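Local atomic coordinates of DNA ligase (Aquifex aeolicus, PDB entry 3QWU), a protein that probably joins nucleic acid ends as an ATP-dependent ligase, and binds adenosine and a calcium ion. Residues A[66-71]-A[196-201]; A[114-119]-A[154-159]; A[206-209]-A[215-218]; A[235-240]-A[260-265]. One frame throughout, in Å; residues are numbered along the deposited sequence.

Interaction 1 (A[66-71]-A[196-201]); sequences GLREQF and EGIKKI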
# COMPACT_ATOMS: atom_id res chain seq x y z
N GLY A 66 7.07 -5.38 -24.31
CA GLY A 66 5.62 -5.37 -24.27
C GLY A 66 5.02 -5.24 -25.66
O GLY A 66 4.09 -5.97 -26.03
N LEU A 67 5.56 -4.30 -26.43
CA LEU A 67 5.10 -4.07 -27.78
C LEU A 67 5.32 -5.30 -28.65
O LEU A 67 4.44 -5.73 -29.36
CB LEU A 67 5.84 -2.87 -28.37
CG LEU A 67 5.43 -1.51 -27.83
CD1 LEU A 67 6.08 -0.45 -28.71
CD2 LEU A 67 3.93 -1.42 -27.82
N ARG A 68 6.49 -5.88 -28.53
CA ARG A 68 6.84 -7.12 -29.18
C ARG A 68 5.95 -8.30 -28.76
O ARG A 68 5.61 -9.13 -29.56
CB ARG A 68 8.31 -7.39 -28.90
CG ARG A 68 8.97 -8.44 -29.70
CD ARG A 68 10.51 -8.27 -29.64
NE ARG A 68 10.91 -7.23 -30.60
CZ ARG A 68 11.94 -6.39 -30.47
NH1 ARG A 68 12.71 -6.42 -29.40
NH2 ARG A 68 12.18 -5.50 -31.45
N GLU A 69 5.53 -8.34 -27.50
CA GLU A 69 4.69 -9.47 -27.04
C GLU A 69 3.18 -9.29 -27.37
O GLU A 69 2.51 -10.25 -27.72
CB GLU A 69 4.89 -9.71 -25.54
CG GLU A 69 4.02 -10.81 -24.88
CD GLU A 69 4.58 -12.23 -25.07
OE1 GLU A 69 5.81 -12.46 -24.95
OE2 GLU A 69 3.78 -13.14 -25.30
N GLN A 70 2.66 -8.09 -27.23
CA GLN A 70 1.21 -7.93 -27.25
C GLN A 70 0.58 -7.80 -28.64
O GLN A 70 -0.61 -8.06 -28.77
CB GLN A 70 0.80 -6.73 -26.42
CG GLN A 70 1.07 -6.92 -24.94
CD GLN A 70 0.40 -8.13 -24.33
OE1 GLN A 70 1.03 -8.90 -23.59
NE2 GLN A 70 -0.90 -8.30 -24.62
N PHE A 71 1.37 -7.43 -29.65
CA PHE A 71 0.85 -7.04 -30.96
C PHE A 71 1.41 -7.89 -32.08
O PHE A 71 2.60 -8.16 -32.11
CB PHE A 71 1.08 -5.55 -31.25
CG PHE A 71 0.37 -4.63 -30.28
CD1 PHE A 71 -1.02 -4.58 -30.24
CD2 PHE A 71 1.07 -3.84 -29.40
CE1 PHE A 71 -1.69 -3.74 -29.32
CE2 PHE A 71 0.40 -3.04 -28.46
CZ PHE A 71 -0.98 -2.99 -28.43
N GLU A 196 13.34 -0.30 -35.88
CA GLU A 196 13.09 1.13 -36.19
C GLU A 196 11.88 1.64 -35.48
O GLU A 196 11.94 2.68 -34.82
CB GLU A 196 12.94 1.42 -37.71
CG GLU A 196 14.08 2.29 -38.30
CD GLU A 196 14.63 3.35 -37.30
OE1 GLU A 196 13.85 4.17 -36.77
OE2 GLU A 196 15.87 3.36 -37.05
N GLY A 197 10.77 0.92 -35.58
CA GLY A 197 9.56 1.26 -34.81
C GLY A 197 9.87 1.52 -33.34
O GLY A 197 9.50 2.57 -32.75
N ILE A 198 10.62 0.62 -32.73
CA ILE A 198 10.91 0.76 -31.33
C ILE A 198 11.75 1.98 -31.07
O ILE A 198 11.53 2.65 -30.06
CB ILE A 198 11.63 -0.49 -30.75
CG1 ILE A 198 10.70 -1.71 -30.80
CG2 ILE A 198 12.15 -0.25 -29.33
CD1 ILE A 198 9.42 -1.54 -29.99
N LYS A 199 12.72 2.30 -31.93
CA LYS A 199 13.54 3.47 -31.66
C LYS A 199 12.63 4.71 -31.66
O LYS A 199 12.74 5.55 -30.77
CB LYS A 199 14.69 3.66 -32.64
CG LYS A 199 16.06 3.07 -32.19
CD LYS A 199 16.22 1.52 -32.44
CE LYS A 199 17.65 1.09 -32.91
NZ LYS A 199 17.78 0.95 -34.44
N LYS A 200 11.71 4.80 -32.61
CA LYS A 200 10.88 6.00 -32.74
C LYS A 200 9.89 6.14 -31.58
O LYS A 200 9.77 7.22 -30.98
CB LYS A 200 10.15 5.99 -34.06
CG LYS A 200 11.10 5.96 -35.27
CD LYS A 200 10.32 5.77 -36.57
CE LYS A 200 11.19 5.20 -37.65
NZ LYS A 200 10.43 4.97 -38.93
N ILE A 201 9.23 5.05 -31.23
CA ILE A 201 8.31 5.07 -30.10
C ILE A 201 9.03 5.43 -28.81
O ILE A 201 8.46 6.06 -27.96
CB ILE A 201 7.59 3.71 -29.95
CG1 ILE A 201 6.75 3.43 -31.17
CG2 ILE A 201 6.70 3.67 -28.72
CD1 ILE A 201 6.32 2.04 -31.31

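Interaction 2 (A[114-119]-A[154-159]); sequences DLIDLR and LFVFDF. With ADN (adenosine), chain C.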
# COMPACT_ATOMS: atom_id res chain seq x y z
N ASP A 114 -20.23 23.97 -25.25
CA ASP A 114 -18.92 24.60 -25.26
C ASP A 114 -17.79 23.66 -25.60
O ASP A 114 -16.73 24.13 -26.05
CB ASP A 114 -18.67 25.21 -23.91
CG ASP A 114 -19.66 26.28 -23.59
OD1 ASP A 114 -19.98 27.03 -24.52
OD2 ASP A 114 -20.12 26.36 -22.44
N LEU A 115 -17.96 22.36 -25.38
CA LEU A 115 -16.86 21.42 -25.53
C LEU A 115 -16.71 20.83 -26.95
O LEU A 115 -15.58 20.55 -27.41
CB LEU A 115 -17.00 20.31 -24.51
CG LEU A 115 -16.88 20.73 -23.03
CD1 LEU A 115 -17.27 19.55 -22.17
CD2 LEU A 115 -15.50 21.19 -22.66
N ILE A 116 -17.83 20.65 -27.65
CA ILE A 116 -17.84 19.87 -28.87
C ILE A 116 -19.14 20.11 -29.64
O ILE A 116 -20.22 20.22 -29.07
CB ILE A 116 -17.66 18.38 -28.58
CG1 ILE A 116 -17.50 17.61 -29.88
CG2 ILE A 116 -18.84 17.79 -27.76
CD1 ILE A 116 -17.25 16.14 -29.71
N ASP A 117 -19.01 20.23 -30.95
CA ASP A 117 -20.13 20.37 -31.85
C ASP A 117 -20.69 18.95 -32.15
O ASP A 117 -19.95 18.07 -32.61
CB ASP A 117 -19.62 21.10 -33.10
CG ASP A 117 -20.59 21.08 -34.29
OD1 ASP A 117 -21.84 20.92 -34.12
OD2 ASP A 117 -20.05 21.24 -35.43
N LEU A 118 -21.99 18.77 -31.95
CA LEU A 118 -22.63 17.47 -31.99
C LEU A 118 -23.56 17.23 -33.21
O LEU A 118 -24.40 16.31 -33.19
CB LEU A 118 -23.34 17.23 -30.66
CG LEU A 118 -22.33 16.90 -29.53
CD1 LEU A 118 -23.03 16.77 -28.17
CD2 LEU A 118 -21.48 15.60 -29.84
N ARG A 119 -23.36 18.02 -34.27
CA ARG A 119 -23.85 17.73 -35.64
C ARG A 119 -23.60 16.28 -36.04
O ARG A 119 -24.48 15.61 -36.55
CB ARG A 119 -23.11 18.63 -36.66
CG ARG A 119 -23.69 18.73 -38.05
CD ARG A 119 -22.98 19.85 -38.86
NE ARG A 119 -22.24 19.34 -40.03
CZ ARG A 119 -20.91 19.40 -40.23
NH1 ARG A 119 -20.10 19.96 -39.33
NH2 ARG A 119 -20.37 18.90 -41.35
N LEU A 154 -12.05 18.93 -24.58
CA LEU A 154 -12.47 17.59 -24.80
C LEU A 154 -11.67 17.06 -25.97
O LEU A 154 -11.41 17.77 -26.90
CB LEU A 154 -13.96 17.59 -25.03
CG LEU A 154 -14.62 16.32 -25.47
CD1 LEU A 154 -16.07 16.37 -25.03
CD2 LEU A 154 -14.45 16.25 -26.96
N PHE A 155 -11.24 15.82 -25.88
CA PHE A 155 -10.46 15.19 -26.89
C PHE A 155 -10.99 13.80 -27.20
O PHE A 155 -10.85 12.90 -26.38
CB PHE A 155 -9.02 15.11 -26.40
CG PHE A 155 -8.38 16.47 -26.13
CD1 PHE A 155 -7.82 17.20 -27.15
CD2 PHE A 155 -8.35 17.01 -24.88
CE1 PHE A 155 -7.22 18.49 -26.90
CE2 PHE A 155 -7.74 18.27 -24.64
CZ PHE A 155 -7.23 19.00 -25.68
N VAL A 156 -11.62 13.64 -28.37
CA VAL A 156 -12.07 12.36 -28.86
C VAL A 156 -10.88 11.38 -29.11
O VAL A 156 -9.84 11.77 -29.65
CB VAL A 156 -12.86 12.53 -30.23
CG1 VAL A 156 -13.33 11.14 -30.77
CG2 VAL A 156 -14.03 13.47 -30.08
N PHE A 157 -11.03 10.14 -28.65
CA PHE A 157 -10.08 9.06 -28.90
C PHE A 157 -10.76 7.78 -29.40
O PHE A 157 -10.07 6.82 -29.81
CB PHE A 157 -9.25 8.77 -27.63
CG PHE A 157 -10.06 8.37 -26.43
CD1 PHE A 157 -10.67 7.15 -26.34
CD2 PHE A 157 -10.23 9.23 -25.36
CE1 PHE A 157 -11.46 6.83 -25.19
CE2 PHE A 157 -11.01 8.90 -24.26
CZ PHE A 157 -11.62 7.72 -24.19
N ASP A 158 -12.09 7.71 -29.34
CA ASP A 158 -12.77 6.51 -29.87
C ASP A 158 -14.23 6.81 -30.24
O ASP A 158 -14.81 7.83 -29.82
CB ASP A 158 -12.63 5.30 -28.88
CG ASP A 158 -11.33 4.44 -29.11
OD1 ASP A 158 -11.01 4.12 -30.30
OD2 ASP A 158 -10.64 4.07 -28.10
N PHE A 159 -14.80 5.95 -31.09
CA PHE A 159 -16.24 5.88 -31.25
C PHE A 159 -16.67 4.46 -30.98
O PHE A 159 -16.00 3.50 -31.35
CB PHE A 159 -16.69 6.23 -32.67
CG PHE A 159 -16.43 7.65 -33.08
CD1 PHE A 159 -17.28 8.65 -32.72
CD2 PHE A 159 -15.33 7.97 -33.87
CE1 PHE A 159 -17.03 9.94 -33.12
CE2 PHE A 159 -15.09 9.29 -34.28
CZ PHE A 159 -15.91 10.26 -33.87
O5' ADN C . -8.06 3.22 -19.25
C5' ADN C . -7.34 4.22 -19.97
C4' ADN C . -8.06 5.55 -19.85
O4' ADN C . -7.27 6.65 -20.40
C3' ADN C . -9.37 5.54 -20.63
O3' ADN C . -10.50 5.09 -19.90
C2' ADN C . -9.52 6.98 -21.12
O2' ADN C . -10.44 7.69 -20.31
C1' ADN C . -8.14 7.62 -21.02
N9 ADN C . -7.55 7.99 -22.32
C8 ADN C . -6.86 9.13 -22.52
N7 ADN C . -6.42 9.24 -23.80
C5 ADN C . -6.83 8.10 -24.41
C6 ADN C . -6.67 7.54 -25.76
N6 ADN C . -5.98 8.29 -26.67
N1 ADN C . -7.26 6.35 -26.05
C2 ADN C . -7.93 5.64 -25.09
N3 ADN C . -8.09 6.09 -23.81
C4 ADN C . -7.58 7.29 -23.44
O HOH W 1 -13.25 21.16 -26.24

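Interaction 3 (A[206-209]-A[215-218]); sequences KRFN and GVVF. With ADN (adenosine), chain C.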
# COMPACT_ATOMS: atom_id res chain seq x y z
N LYS A 206 10.23 9.50 -24.43
CA LYS A 206 11.23 10.33 -23.83
C LYS A 206 10.80 11.79 -23.93
O LYS A 206 10.92 12.53 -22.98
CB LYS A 206 12.57 10.13 -24.58
CG LYS A 206 13.72 10.97 -24.04
CD LYS A 206 14.80 11.15 -25.05
CE LYS A 206 16.03 11.81 -24.47
NZ LYS A 206 16.32 13.15 -25.09
N ARG A 207 10.30 12.19 -25.11
CA ARG A 207 9.88 13.58 -25.34
C ARG A 207 8.63 13.95 -24.48
O ARG A 207 8.58 14.91 -23.72
CB ARG A 207 9.65 13.81 -26.84
CG ARG A 207 9.35 15.27 -27.17
CD ARG A 207 9.12 15.54 -28.62
NE ARG A 207 7.87 15.00 -29.14
CZ ARG A 207 7.74 13.90 -29.87
NH1 ARG A 207 8.78 13.15 -30.19
NH2 ARG A 207 6.55 13.57 -30.30
N PHE A 208 7.64 13.08 -24.53
CA PHE A 208 6.42 13.26 -23.76
C PHE A 208 6.74 13.41 -22.29
O PHE A 208 6.18 14.24 -21.55
CB PHE A 208 5.54 11.99 -24.01
CG PHE A 208 4.56 12.14 -25.10
CD1 PHE A 208 4.79 12.97 -26.13
CD2 PHE A 208 3.37 11.45 -25.05
CE1 PHE A 208 3.84 13.16 -27.13
CE2 PHE A 208 2.40 11.59 -26.06
CZ PHE A 208 2.64 12.44 -27.11
N ASN A 209 7.62 12.52 -21.84
CA ASN A 209 8.01 12.50 -20.45
C ASN A 209 8.65 13.83 -20.13
O ASN A 209 8.33 14.41 -19.14
CB ASN A 209 9.01 11.36 -20.12
CG ASN A 209 9.32 11.29 -18.58
OD1 ASN A 209 8.42 11.23 -17.76
ND2 ASN A 209 10.54 11.45 -18.24
N GLY A 215 1.48 9.77 -21.33
CA GLY A 215 1.79 8.50 -21.96
C GLY A 215 1.12 8.33 -23.30
O GLY A 215 0.69 9.31 -23.90
N VAL A 216 1.04 7.10 -23.78
CA VAL A 216 0.35 6.80 -25.02
C VAL A 216 -0.54 5.60 -24.84
O VAL A 216 -0.36 4.81 -23.90
CB VAL A 216 1.39 6.53 -26.16
CG1 VAL A 216 2.31 7.73 -26.32
CG2 VAL A 216 2.21 5.23 -25.85
N VAL A 217 -1.51 5.47 -25.76
CA VAL A 217 -2.27 4.22 -25.96
C VAL A 217 -1.96 3.59 -27.29
O VAL A 217 -1.99 4.25 -28.30
CB VAL A 217 -3.80 4.45 -25.92
CG1 VAL A 217 -4.56 3.12 -25.97
CG2 VAL A 217 -4.17 5.20 -24.68
N PHE A 218 -1.65 2.30 -27.29
CA PHE A 218 -1.35 1.58 -28.52
C PHE A 218 -2.61 0.86 -28.99
O PHE A 218 -3.28 0.25 -28.17
CB PHE A 218 -0.24 0.57 -28.25
CG PHE A 218 1.02 1.18 -27.70
CD1 PHE A 218 1.91 1.82 -28.53
CD2 PHE A 218 1.34 1.05 -26.35
CE1 PHE A 218 3.09 2.34 -28.07
CE2 PHE A 218 2.50 1.58 -25.87
CZ PHE A 218 3.39 2.25 -26.76
O5' ADN C . -8.06 3.22 -19.25
C5' ADN C . -7.34 4.22 -19.97
C4' ADN C . -8.06 5.55 -19.85
O4' ADN C . -7.27 6.65 -20.40
C3' ADN C . -9.37 5.54 -20.63
O3' ADN C . -10.50 5.09 -19.90
C2' ADN C . -9.52 6.98 -21.12
O2' ADN C . -10.44 7.69 -20.31
C1' ADN C . -8.14 7.62 -21.02
N9 ADN C . -7.55 7.99 -22.32
C8 ADN C . -6.86 9.13 -22.52
N7 ADN C . -6.42 9.24 -23.80
C5 ADN C . -6.83 8.10 -24.41
C6 ADN C . -6.67 7.54 -25.76
N6 ADN C . -5.98 8.29 -26.67
N1 ADN C . -7.26 6.35 -26.05
C2 ADN C . -7.93 5.64 -25.09
N3 ADN C . -8.09 6.09 -23.81
C4 ADN C . -7.58 7.29 -23.44

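Interaction 4 (A[235-240]-A[260-265]); sequences ANLMDI and LRLVLF. With CA (calcium ion), chain D.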
# COMPACT_ATOMS: atom_id res chain seq x y z
N ALA A 235 4.50 11.02 -15.12
CA ALA A 235 3.11 10.91 -14.71
C ALA A 235 2.96 9.95 -13.57
O ALA A 235 2.12 10.14 -12.73
CB ALA A 235 2.25 10.47 -15.88
N ASN A 236 3.70 8.87 -13.58
CA ASN A 236 3.66 7.94 -12.47
C ASN A 236 4.06 8.61 -11.16
O ASN A 236 3.35 8.53 -10.18
CB ASN A 236 4.57 6.71 -12.74
CG ASN A 236 3.95 5.74 -13.71
OD1 ASN A 236 2.76 5.38 -13.56
ND2 ASN A 236 4.73 5.24 -14.66
N LEU A 237 5.18 9.34 -11.19
CA LEU A 237 5.58 10.13 -10.04
C LEU A 237 4.46 11.10 -9.54
O LEU A 237 4.12 11.11 -8.37
CB LEU A 237 6.86 10.88 -10.35
CG LEU A 237 8.09 10.00 -10.43
CD1 LEU A 237 9.24 10.77 -11.08
CD2 LEU A 237 8.44 9.45 -9.06
N MET A 238 3.92 11.90 -10.46
CA MET A 238 2.93 12.91 -10.14
C MET A 238 1.67 12.23 -9.55
O MET A 238 1.04 12.79 -8.68
CB MET A 238 2.50 13.65 -11.42
CG MET A 238 3.02 15.01 -11.68
SD MET A 238 3.24 16.20 -10.29
CE MET A 238 4.97 15.78 -9.86
N ASP A 239 1.30 11.06 -10.04
CA ASP A 239 0.19 10.35 -9.41
C ASP A 239 0.48 10.07 -7.96
O ASP A 239 -0.40 10.27 -7.13
CB ASP A 239 -0.19 9.06 -10.10
CG ASP A 239 -0.88 9.30 -11.43
OD1 ASP A 239 -1.35 10.42 -11.69
OD2 ASP A 239 -0.94 8.34 -12.21
N ILE A 240 1.71 9.64 -7.64
CA ILE A 240 1.98 9.30 -6.26
C ILE A 240 1.83 10.56 -5.44
O ILE A 240 1.10 10.58 -4.47
CB ILE A 240 3.35 8.63 -6.09
CG1 ILE A 240 3.39 7.34 -6.88
CG2 ILE A 240 3.58 8.34 -4.64
CD1 ILE A 240 4.68 6.59 -6.81
N LEU A 260 6.66 -0.53 -9.23
CA LEU A 260 7.07 -1.42 -10.30
C LEU A 260 7.08 -0.73 -11.67
O LEU A 260 7.86 -1.09 -12.52
CB LEU A 260 6.21 -2.70 -10.35
CG LEU A 260 6.73 -3.82 -9.41
CD1 LEU A 260 5.82 -5.05 -9.32
CD2 LEU A 260 8.07 -4.21 -9.88
N ARG A 261 6.18 0.21 -11.91
CA ARG A 261 6.24 0.93 -13.19
C ARG A 261 7.55 1.72 -13.30
O ARG A 261 8.20 1.69 -14.30
CB ARG A 261 5.08 1.87 -13.35
CG ARG A 261 3.78 1.18 -13.68
CD ARG A 261 2.63 2.26 -13.54
NE ARG A 261 1.33 1.69 -13.14
CZ ARG A 261 0.24 2.39 -13.00
NH1 ARG A 261 0.23 3.71 -13.24
NH2 ARG A 261 -0.86 1.77 -12.68
N LEU A 262 7.91 2.40 -12.22
CA LEU A 262 9.14 3.18 -12.20
C LEU A 262 10.34 2.24 -12.21
O LEU A 262 11.27 2.44 -12.97
CB LEU A 262 9.17 4.09 -10.98
CG LEU A 262 10.41 4.99 -10.82
CD1 LEU A 262 10.46 6.12 -11.85
CD2 LEU A 262 10.44 5.57 -9.41
N VAL A 263 10.31 1.18 -11.41
CA VAL A 263 11.44 0.29 -11.37
C VAL A 263 11.70 -0.41 -12.69
O VAL A 263 12.84 -0.49 -13.13
CB VAL A 263 11.34 -0.76 -10.24
CG1 VAL A 263 12.55 -1.67 -10.26
CG2 VAL A 263 11.28 -0.09 -8.91
N LEU A 264 10.66 -0.89 -13.35
CA LEU A 264 10.85 -1.55 -14.65
C LEU A 264 11.29 -0.64 -15.81
O LEU A 264 11.97 -1.10 -16.71
CB LEU A 264 9.65 -2.43 -15.03
CG LEU A 264 9.55 -3.66 -14.09
CD1 LEU A 264 8.21 -4.27 -14.21
CD2 LEU A 264 10.63 -4.66 -14.42
N PHE A 265 10.92 0.65 -15.75
CA PHE A 265 11.45 1.65 -16.66
C PHE A 265 12.93 1.83 -16.37
O PHE A 265 13.73 1.82 -17.27
CB PHE A 265 10.68 2.97 -16.50
CG PHE A 265 11.34 4.18 -17.18
CD1 PHE A 265 11.22 4.36 -18.52
CD2 PHE A 265 12.05 5.12 -16.42
CE1 PHE A 265 11.84 5.48 -19.14
CE2 PHE A 265 12.64 6.22 -17.00
CZ PHE A 265 12.56 6.41 -18.36
CA CA D . -1.33 11.86 -13.79
O HOH W 2 7.82 4.69 -15.34
O HOH W 3 -1.35 9.67 -14.29
O HOH W 4 -3.46 10.95 -13.39

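Interaction 1 (A[66-71]-A[196-201])
The guanidinium group of Arg68 is gripped from two directions while it reaches across Ile198: NH1 forms a salt bridge with Glu64 one turn back on its own helix, and NH2 gives a hydrogen bond to the carbonyl O of Ala193, just ahead of helix 195-210. Arg68 NH2 also sits 4.1 Å from CG1 of Ile198, the two side chains crossing at about a right angle. The arginine gets there by leaving the backbone with CG anti to N (chi1 -167°) and then bending at chi3, so that its charged end turns toward the other helix while its aliphatic part stays at the exposed border.

Beneath it the contact is wholly apolar. Leu67 CD1 meets Ile201 CD1 tip to tip at 3.6 Å, and it also lies 3.7 Å from Ile198 CD1, where the two side chains slide past each other in opposite directions. A branched leucine suits this place, since one methyl can touch both isoleucines while the residue also rests on Phe218 and Phe75 of the five-stranded mixed sheet. Ile201 touches the same two phenylalanines, so both helices are seated on that sheet. The short helical segments run at 130° to each other, with their axes 11.7 Å apart at closest. The chemistry implies a division of labour: apolar methyls fill the buried interior, and an arginine whose NH1 and NH2 both have polar partners closes its outer border.

Interaction 2 (A[114-119]-A[154-159])
Strand 153-161 of the four-stranded antiparallel sheet receives the end of helix 106-115 where Leu115 and Ile116 pack on Leu154. Ile116 is the first residue to leave the helix, and with CG1 anti to the backbone N (chi1 -173°) its chain extends until CD1 lies 3.9 Å from Leu154 CD2 and 4.2 Å from Val156 CG2. It crosses Leu154 obliquely and Val156 at about a right angle. Leu115 contributes its CB, 4.1 Å from Leu154 CD1. Branched aliphatic side chains suit this largely buried contact, having no polar atoms to satisfy. A water bridges the two backbones, donating to Leu115 O at 2.7 Å and accepting from Leu154 N at 3.0 Å. Beyond Ile116, Asp117 OD1 accepts from Arg119 N in an Asx turn that leads into helix 119-123.

Further along, Phe157 and Asp158 both face Cys130 in a classic beta bulge. Phe157 lays one ring face over the adenine of the bound adenosine, N3 standing 3.6 Å above the ring centre. Asp158 OD1 comes 2.9 Å from Phe157 O, two acceptors whose closeness is probably eased by Lys173, whose NZ binds both. Asp158 OD2 also pairs with Arg227 and Lys219, fixing the residue beside the ring. An aromatic side chain laid against the adenine is characteristic of the nucleotide pocket in the nucleotidyltransferase domain of ATP-dependent ligases, and here the strand behind it is backed by Leu115 and Ile116.

Interaction 3 (A[206-209]-A[215-218])
Phe208 turns the edge of its ring toward the backbone of the neighbouring strand, with Gly215 O lying near the ring plane, 3.6 Å from Phe208 CE2. The ring C-H groups carry a slight positive charge, so an aromatic rim is a favourable neighbour for a carbonyl oxygen. Val216 reaches the same corner obliquely: its CG1, anti to the carbonyl carbon (chi1 -58°), comes 3.9 Å from Phe208 CE2, the two side chains crossing at about a right angle. Glu79, Glu186 and Arg213 are among the side chains that touch the ring. Shrinking Phe208 to an alanine would probably open a gap beside Val216 and leave Gly215 O without its aromatic neighbour.

Gly215 has backbone angles (151/-162) at which a CB would be jammed against the carbonyl O of the preceding residue, which explains why the smallest residue stands here; its backbone is hydrogen-bonded to Lys80. The strand then alternates. Val216 also touches Leu205 of helix 195-210 and Val77 of the next strand, whereas Val217 serves the ligand, its CG2 lying 3.6 Å from N1 of the adenosine. Beta-branched valines suit such a strand, being compact and comfortable in extended backbone. The run from Glu214 to Lys219 matches nucleotidyltransferase motif IV, and the arrangement, a helix behind the sheet and the nucleotide before it, is typical of the adenylation domain of this superfamily.

Interaction 4 (A[235-240]-A[260-265])
Helices 233-242 and 254-269 come near each other at Asn236 and Leu262, whose CA atoms are 7.3 Å apart. Across the interface Arg261 NH1 donates a hydrogen bond of 3.0 Å to Asn236 OD1, nearly straight (163° at the hydrogen) and almost end-on to the amide C=O. The oxygen lies at the guanidinium edge, near its plane, although amide and guanidinium planes are turned 59° apart. Arg261 extends from CG to NE past the amide, and its NH2 goes to Asn257. Asn236 ND2 gives a bond of 3.2 Å to a water, which in turn donates a weak one to Arg261 O. Asparagine suits the spot because its amide offers acceptor and donor at once. An alanine in place of Asn236 would probably leave Arg261 NH1 and this water without their amide partner.

The contact joins helix 233-242, which carries a calcium ligand, to helix 254-269 of the C-terminal ligase region. On its apolar flank Leu237 CD2 approaches Leu262 CD2 at 4.4 Å in one of two conformers of Leu262, so this looser contact is less certain. One turn on from Asn236, Asp239 OD1 binds the calcium ion at 2.5 Å, together with Asp82, Glu143 and two waters.

How the interactions relate
From the N terminus, interaction 1 joins helix 63-70 to the start of helix 195-210, closing a long loop that contains the whole of interaction 2, where helix 106-115 is fastened to strand 153-161 of another sheet. Interaction 3 follows in series, bringing the far end of helix 195-210 onto strand 215-220. Interaction 4, later still, ties helix 233-242 to helix 254-269 of the C-terminal region; no loops cross. Interactions 1 and 3 share helix 195-210 and meet directly at Phe218, on which Leu67, Phe71 and Ile201 pack. Interactions 2 and 3 do not touch, yet each supplies a residue against the same adenosine, while interaction 4 reaches the calcium ion.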